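Local coordinates for protein laccase (Uncultured bacterium, PDB 4F7K) that probably oxidises phenolic and related substrates at copper centres while reducing molecular oxygen to water, as a laccase of the multicopper oxidase family, at residues H104-E109 with V191-I196. Numbering follows the deposited sequence.
Sequences HNRSWE and VATDRI
Arg106 reaches across to the backbone of Val191 and illustrates how a single long side chain can join two loops. From CB the chain leaves with CG anti to the backbone N (chi1 -166°) and stays extended as far as NE, which donates to the carbonyl of Lys113 within its own loop. Beyond CZ both terminal nitrogens converge end-on upon one acceptor: Arg106 NH1 lies 2.7 Å and NH2 2.9 Å from Val191 O. That oxygen sits in the guanidinium plane, and the NH1 bond is the straighter of the two, with an N-H...O angle of 150°. In this cupredoxin-type, multicopper oxidase architecture, the grip links the loop between strands 97-103 and 116-122 to the one following strand 183-190, so that it ties loops from what are probably the first and second cupredoxin domains. Thr193 CG2 lies over one face of the guanidinium, near its rim, and also rests 3.5 Å from Arg106 O. A leucine here would probably leave the carbonyl oxygen of buried Val191 without either of these donors and the two loops less firmly tied. The other branch of Thr193, OG1, donates to Asp194 OD2 at 2.7 Å from above the carboxylate plane, while a water donates to both Ser107 O and that same carboxylate oxygen.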
loop_
_atom_site.group_PDB
_atom_site.type_symbol
_atom_site.label_atom_id
_atom_site.label_comp_id
_atom_site.label_asym_id
_atom_site.label_seq_id
_atom_site.Cartn_x
_atom_site.Cartn_y
_atom_site.Cartn_z
ATOM N N HIS A 104 -4.408 5.357 -11.312
ATOM C CA HIS A 104 -3.625 6.567 -11.013
ATOM C C HIS A 104 -4.424 7.638 -10.277
ATOM O O HIS A 104 -3.837 8.491 -9.607
ATOM C CB HIS A 104 -3.097 7.182 -12.315
ATOM C CG HIS A 104 -4.105 8.037 -13.012
ATOM N ND1 HIS A 104 -5.205 7.505 -13.678
ATOM C CD2 HIS A 104 -4.228 9.384 -13.088
ATOM C CE1 HIS A 104 -5.934 8.496 -14.167
ATOM N NE2 HIS A 104 -5.356 9.643 -13.833
ATOM N N ASN A 105 -5.751 7.627 -10.438
ATOM C CA ASN A 105 -6.595 8.654 -9.851
ATOM C C ASN A 105 -7.414 8.172 -8.643
ATOM O O ASN A 105 -8.344 8.860 -8.198
ATOM C CB ASN A 105 -7.522 9.256 -10.921
ATOM C CG ASN A 105 -8.458 8.239 -11.528
ATOM O OD1 ASN A 105 -8.447 7.049 -11.172
ATOM N ND2 ASN A 105 -9.261 8.695 -12.473
ATOM N N ARG A 106 -7.042 7.021 -8.094
ATOM C CA ARG A 106 -7.816 6.403 -7.016
ATOM C C ARG A 106 -8.069 7.282 -5.760
ATOM O O ARG A 106 -9.144 7.176 -5.089
ATOM C CB ARG A 106 -7.226 5.041 -6.635
ATOM C CG ARG A 106 -8.190 4.244 -5.776
ATOM C CD ARG A 106 -7.781 2.803 -5.513
ATOM N NE ARG A 106 -8.705 2.248 -4.516
ATOM C CZ ARG A 106 -8.388 2.133 -3.229
ATOM N NH1 ARG A 106 -7.158 2.468 -2.828
ATOM N NH2 ARG A 106 -9.272 1.665 -2.342
ATOM N N SER A 107 -7.143 8.197 -5.499
ATOM C CA SER A 107 -7.211 9.034 -4.295
ATOM C C SER A 107 -8.214 10.131 -4.415
ATOM O O SER A 107 -8.604 10.720 -3.411
ATOM C CB SER A 107 -5.856 9.647 -3.983
ATOM O OG SER A 107 -5.009 8.647 -3.483
ATOM N N TRP A 108 -8.645 10.416 -5.636
ATOM C CA TRP A 108 -9.600 11.502 -5.820
ATOM C C TRP A 108 -10.809 11.156 -6.694
ATOM O O TRP A 108 -11.638 12.017 -6.967
ATOM C CB TRP A 108 -8.891 12.765 -6.325
ATOM C CG TRP A 108 -8.459 12.734 -7.765
ATOM C CD1 TRP A 108 -9.217 13.068 -8.853
ATOM C CD2 TRP A 108 -7.169 12.369 -8.272
ATOM N NE1 TRP A 108 -8.490 12.912 -10.010
ATOM C CE2 TRP A 108 -7.228 12.489 -9.685
ATOM C CE3 TRP A 108 -5.972 11.933 -7.677
ATOM C CZ2 TRP A 108 -6.134 12.222 -10.504
ATOM C CZ3 TRP A 108 -4.869 11.668 -8.497
ATOM C CH2 TRP A 108 -4.961 11.809 -9.894
ATOM N N GLU A 109 -10.917 9.910 -7.135
ATOM C CA GLU A 109 -12.097 9.509 -7.883
ATOM C C GLU A 109 -12.784 8.346 -7.190
ATOM O O GLU A 109 -12.262 7.223 -7.191
ATOM C CB GLU A 109 -11.738 9.080 -9.321
ATOM C CG GLU A 109 -11.214 10.208 -10.207
ATOM C CD GLU A 109 -12.264 11.245 -10.673
ATOM O OE1 GLU A 109 -13.494 11.103 -10.397
ATOM O OE2 GLU A 109 -11.832 12.215 -11.341
ATOM N N VAL A 191 -5.386 -0.049 2.196
ATOM C CA VAL A 191 -5.770 0.339 0.838
ATOM C C VAL A 191 -6.845 1.433 0.850
ATOM O O VAL A 191 -7.290 1.870 -0.199
ATOM C CB VAL A 191 -6.233 -0.862 -0.035
ATOM C CG1 VAL A 191 -5.121 -1.923 -0.111
ATOM C CG2 VAL A 191 -7.570 -1.492 0.510
ATOM N N ALA A 192 -7.259 1.874 2.036
ATOM C CA ALA A 192 -8.111 3.070 2.130
ATOM C C ALA A 192 -7.414 4.325 1.595
ATOM O O ALA A 192 -6.188 4.471 1.666
ATOM C CB ALA A 192 -8.587 3.294 3.584
ATOM N N THR A 193 -8.182 5.237 1.029
ATOM C CA THR A 193 -7.600 6.466 0.538
ATOM C C THR A 193 -7.608 7.560 1.645
ATOM O O THR A 193 -6.879 8.542 1.578
ATOM C CB THR A 193 -8.386 6.965 -0.714
ATOM O OG1 THR A 193 -9.825 6.978 -0.488
ATOM C CG2 THR A 193 -8.072 6.093 -1.901
ATOM N N ASP A 194 -8.470 7.405 2.639
ATOM C CA ASP A 194 -8.849 8.552 3.465
ATOM C C ASP A 194 -8.879 8.271 4.936
ATOM O O ASP A 194 -9.284 9.149 5.683
ATOM C CB ASP A 194 -10.192 9.172 3.017
ATOM C CG ASP A 194 -10.085 9.902 1.693
ATOM O OD1 ASP A 194 -9.530 11.020 1.668
ATOM O OD2 ASP A 194 -10.557 9.359 0.654
ATOM N N ARG A 195 -8.445 7.083 5.340
ATOM C CA ARG A 195 -8.521 6.596 6.727
ATOM C C ARG A 195 -7.178 6.073 7.209
ATOM O O ARG A 195 -6.523 5.328 6.470
ATOM C CB ARG A 195 -9.543 5.452 6.831
ATOM C CG ARG A 195 -11.008 5.888 6.569
ATOM C CD ARG A 195 -11.441 6.949 7.580
ATOM N NE ARG A 195 -12.849 7.333 7.427
ATOM C CZ ARG A 195 -13.345 8.460 7.923
ATOM N NH1 ARG A 195 -12.540 9.259 8.589
ATOM N NH2 ARG A 195 -14.620 8.791 7.750
ATOM N N ILE A 196 -6.795 6.430 8.427
ATOM C CA ILE A 196 -5.617 5.871 9.054
ATOM C C ILE A 196 -6.116 4.783 9.998
ATOM O O ILE A 196 -7.007 5.033 10.812
ATOM C CB ILE A 196 -4.850 6.927 9.885
ATOM C CG1 ILE A 196 -4.335 8.064 9.004
ATOM C CG2 ILE A 196 -3.687 6.288 10.614
ATOM C CD1 ILE A 196 -4.362 9.411 9.750
HETATM O O HOH W 1 -10.514 10.595 -1.729
#